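Local coordinates for protein CDA peptide synthetase I (Streptomyces coelicolor, PDB 5DU9) that belongs to a nonribosomal peptide synthetase, of which this chain is the condensation domain, a member of the CoA-dependent acyltransferase clan, at residues I385-V396 and D408-Y416. The protein carries 1 engineered substitution. Numbering follows the deposited sequence.
Sequences ISSGPTTDLNIV and DFEGNPQVY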
# COMPACT_ATOMS: atom_id res chain seq x y z
N ILE A 385 -7.70 2.36 3.13
CA ILE A 385 -8.44 1.95 4.32
C ILE A 385 -7.49 1.27 5.29
O ILE A 385 -7.46 1.58 6.48
CB ILE A 385 -9.62 1.01 3.98
CG1 ILE A 385 -10.68 1.76 3.15
CG2 ILE A 385 -10.25 0.44 5.24
CD1 ILE A 385 -11.33 2.94 3.87
N SER A 386 -6.70 0.33 4.76
CA SER A 386 -5.65 -0.32 5.53
C SER A 386 -4.64 -0.92 4.57
O SER A 386 -4.99 -1.75 3.74
CB SER A 386 -6.23 -1.40 6.45
OG SER A 386 -5.21 -2.01 7.21
N SER A 387 -3.38 -0.50 4.68
CA SER A 387 -2.36 -0.90 3.71
C SER A 387 -1.67 -2.21 4.08
O SER A 387 -1.04 -2.83 3.23
CB SER A 387 -1.31 0.20 3.55
OG SER A 387 -0.39 0.22 4.64
N GLY A 388 -1.81 -2.64 5.33
CA GLY A 388 -1.19 -3.88 5.77
C GLY A 388 -0.90 -3.87 7.26
O GLY A 388 -0.95 -2.81 7.89
N PRO A 389 -0.60 -5.04 7.83
CA PRO A 389 -0.30 -5.11 9.26
C PRO A 389 1.06 -4.49 9.58
O PRO A 389 1.89 -4.37 8.69
CB PRO A 389 -0.30 -6.61 9.55
CG PRO A 389 0.09 -7.23 8.26
CD PRO A 389 -0.50 -6.36 7.19
N THR A 390 1.26 -4.13 10.84
CA THR A 390 2.50 -3.47 11.24
C THR A 390 2.89 -3.83 12.67
O THR A 390 2.03 -4.07 13.53
CB THR A 390 2.38 -1.94 11.10
OG1 THR A 390 3.63 -1.32 11.44
CG2 THR A 390 1.28 -1.39 11.99
N THR A 391 4.20 -3.87 12.91
CA THR A 391 4.74 -4.04 14.25
C THR A 391 4.83 -2.70 14.97
O THR A 391 5.03 -2.66 16.19
CB THR A 391 6.14 -4.68 14.21
OG1 THR A 391 7.02 -3.86 13.42
CG2 THR A 391 6.08 -6.07 13.61
N ASP A 392 4.68 -1.62 14.23
CA ASP A 392 4.86 -0.28 14.78
C ASP A 392 3.94 0.72 14.08
O ASP A 392 2.82 0.96 14.52
CB ASP A 392 6.33 0.13 14.67
CG ASP A 392 6.56 1.60 14.97
OD1 ASP A 392 5.96 2.12 15.93
OD2 ASP A 392 7.35 2.24 14.23
N LEU A 393 4.41 1.28 12.97
CA LEU A 393 3.69 2.37 12.30
C LEU A 393 3.88 2.36 10.79
O LEU A 393 5.00 2.22 10.30
CB LEU A 393 4.16 3.72 12.86
CG LEU A 393 3.52 4.99 12.30
CD1 LEU A 393 2.08 5.12 12.74
CD2 LEU A 393 4.33 6.21 12.72
N ASN A 394 2.77 2.50 10.06
CA ASN A 394 2.82 2.84 8.64
C ASN A 394 2.35 4.26 8.47
O ASN A 394 1.37 4.67 9.10
CB ASN A 394 1.94 1.94 7.76
CG ASN A 394 2.15 0.47 8.01
OD1 ASN A 394 3.28 0.00 8.16
ND2 ASN A 394 1.05 -0.29 8.02
N ILE A 395 3.04 5.01 7.62
CA ILE A 395 2.61 6.34 7.23
C ILE A 395 2.27 6.29 5.75
O ILE A 395 3.14 6.09 4.92
CB ILE A 395 3.70 7.40 7.49
CG1 ILE A 395 4.01 7.45 8.99
CG2 ILE A 395 3.25 8.76 6.99
CD1 ILE A 395 5.19 8.32 9.35
N VAL A 396 0.99 6.46 5.44
CA VAL A 396 0.49 6.30 4.08
C VAL A 396 -0.03 7.63 3.57
O VAL A 396 -0.84 8.28 4.23
CB VAL A 396 -0.62 5.24 4.02
CG1 VAL A 396 -1.04 4.98 2.58
CG2 VAL A 396 -0.17 3.94 4.69
N ASP A 408 -2.54 8.91 6.30
CA ASP A 408 -3.01 7.87 7.22
C ASP A 408 -1.86 7.40 8.10
O ASP A 408 -0.81 6.99 7.60
CB ASP A 408 -3.58 6.68 6.45
CG ASP A 408 -5.00 6.92 5.97
OD1 ASP A 408 -5.35 8.08 5.69
OD2 ASP A 408 -5.78 5.94 5.87
N PHE A 409 -2.06 7.49 9.41
CA PHE A 409 -1.16 6.87 10.37
C PHE A 409 -1.77 5.55 10.80
O PHE A 409 -2.84 5.52 11.41
CB PHE A 409 -0.91 7.77 11.58
CG PHE A 409 0.27 8.70 11.40
CD1 PHE A 409 0.47 9.36 10.20
CD2 PHE A 409 1.15 8.93 12.45
CE1 PHE A 409 1.55 10.22 10.04
CE2 PHE A 409 2.23 9.78 12.29
CZ PHE A 409 2.43 10.43 11.09
N GLU A 410 -1.10 4.46 10.45
CA GLU A 410 -1.57 3.12 10.76
C GLU A 410 -0.69 2.54 11.86
O GLU A 410 0.45 2.15 11.61
CB GLU A 410 -1.52 2.24 9.51
CG GLU A 410 -2.19 2.85 8.29
CD GLU A 410 -2.19 1.92 7.09
OE1 GLU A 410 -1.25 1.11 6.95
OE2 GLU A 410 -3.13 2.00 6.27
N GLY A 411 -1.23 2.50 13.07
CA GLY A 411 -0.47 2.09 14.23
C GLY A 411 -0.83 0.72 14.76
O GLY A 411 -2.00 0.35 14.81
N ASN A 412 0.19 -0.04 15.15
CA ASN A 412 -0.01 -1.28 15.88
C ASN A 412 -0.79 -0.97 17.16
O ASN A 412 -0.38 -0.11 17.94
CB ASN A 412 1.34 -1.93 16.21
CG ASN A 412 1.19 -3.23 16.98
OD1 ASN A 412 0.69 -3.25 18.10
ND2 ASN A 412 1.63 -4.33 16.38
N PRO A 413 -1.93 -1.65 17.37
CA PRO A 413 -2.81 -1.27 18.49
C PRO A 413 -2.23 -1.55 19.88
O PRO A 413 -2.75 -1.03 20.86
CB PRO A 413 -4.07 -2.11 18.25
CG PRO A 413 -3.61 -3.26 17.44
CD PRO A 413 -2.51 -2.74 16.57
N GLN A 414 -1.18 -2.35 19.96
CA GLN A 414 -0.51 -2.60 21.24
C GLN A 414 0.52 -1.51 21.54
O GLN A 414 1.07 -1.45 22.64
CB GLN A 414 0.16 -3.97 21.24
CG GLN A 414 -0.80 -5.14 21.14
CD GLN A 414 -0.10 -6.48 21.12
OE1 GLN A 414 1.12 -6.56 21.03
NE2 GLN A 414 -0.88 -7.56 21.20
N VAL A 415 0.76 -0.64 20.56
CA VAL A 415 1.74 0.43 20.68
C VAL A 415 1.06 1.80 20.71
O VAL A 415 1.44 2.67 21.50
CB VAL A 415 2.76 0.40 19.51
CG1 VAL A 415 3.83 1.47 19.70
CG2 VAL A 415 3.39 -0.98 19.38
N TYR A 416 0.08 1.98 19.84
CA TYR A 416 -0.61 3.26 19.69
C TYR A 416 -2.11 3.15 19.93
O TYR A 416 -2.76 2.22 19.47
CB TYR A 416 -0.40 3.83 18.28
CG TYR A 416 1.04 4.01 17.86
CD1 TYR A 416 1.72 5.19 18.12
CD2 TYR A 416 1.71 3.01 17.17
CE1 TYR A 416 3.04 5.36 17.72
CE2 TYR A 416 3.02 3.17 16.77
CZ TYR A 416 3.68 4.34 17.04
OH TYR A 416 4.98 4.50 16.64
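Strands 393-396 and 408-411 run antiparallel, their axes 4.7 Å apart at 165°, with N394–E410 and V396–D408 as hydrogen-bonded pairs and L393–G411 and I395–F409 as non-hydrogen-bonded pairs; one further backbone bond, N412 N to D392 O, continues just past the strand end. On the face of N394 and E410, the extended E410 side chain reaches across to the loop leading into strand 393-396, where both carboxylate oxygens are gripped. OE1 accepts S387 OG at 2.6 Å from the syn side and N394 ND2 at 2.9 Å almost head-on, in line with the C-O bond; OE2 takes S387 N at 3.0 Å, also syn. These three bonds fix the rotation of the buried carboxylate, whose plane stands 63° from the N394 amide. V396 CG2 packs against E410 CD, and V243 and P241 also touch this glutamate. S387 OG, lying between its own backbone N and carbonyl carbon (chi1 78°), is thereby turned onto OE1. On the other face, I395 CG1 sits over the F409 ring, a CH-pi contact 4.1 Å from the centroid, while L393 CD1 meets CD2 of that ring; helix 418-437 packs against both L393 and F409. Past the strand end, N412 ND2 donates to T390 O on a lone pair, in the carbonyl plane, and N412 OD1 closes an Asx turn with Q414 N. Y416 OH donates to D392 OD1 at 2.7 Å, an oxygen also bonded by S229 OG. With CG anti to the backbone N, D392 OD1 lies at the edge of the tyrosine ring, in its plane. The strands form the beta hairpin 393-398/404-411 of the condensation domain; E410 ties it to the loop carrying S387, a residue of the (2S)-2-amino-N-butyl-propanamide pocket.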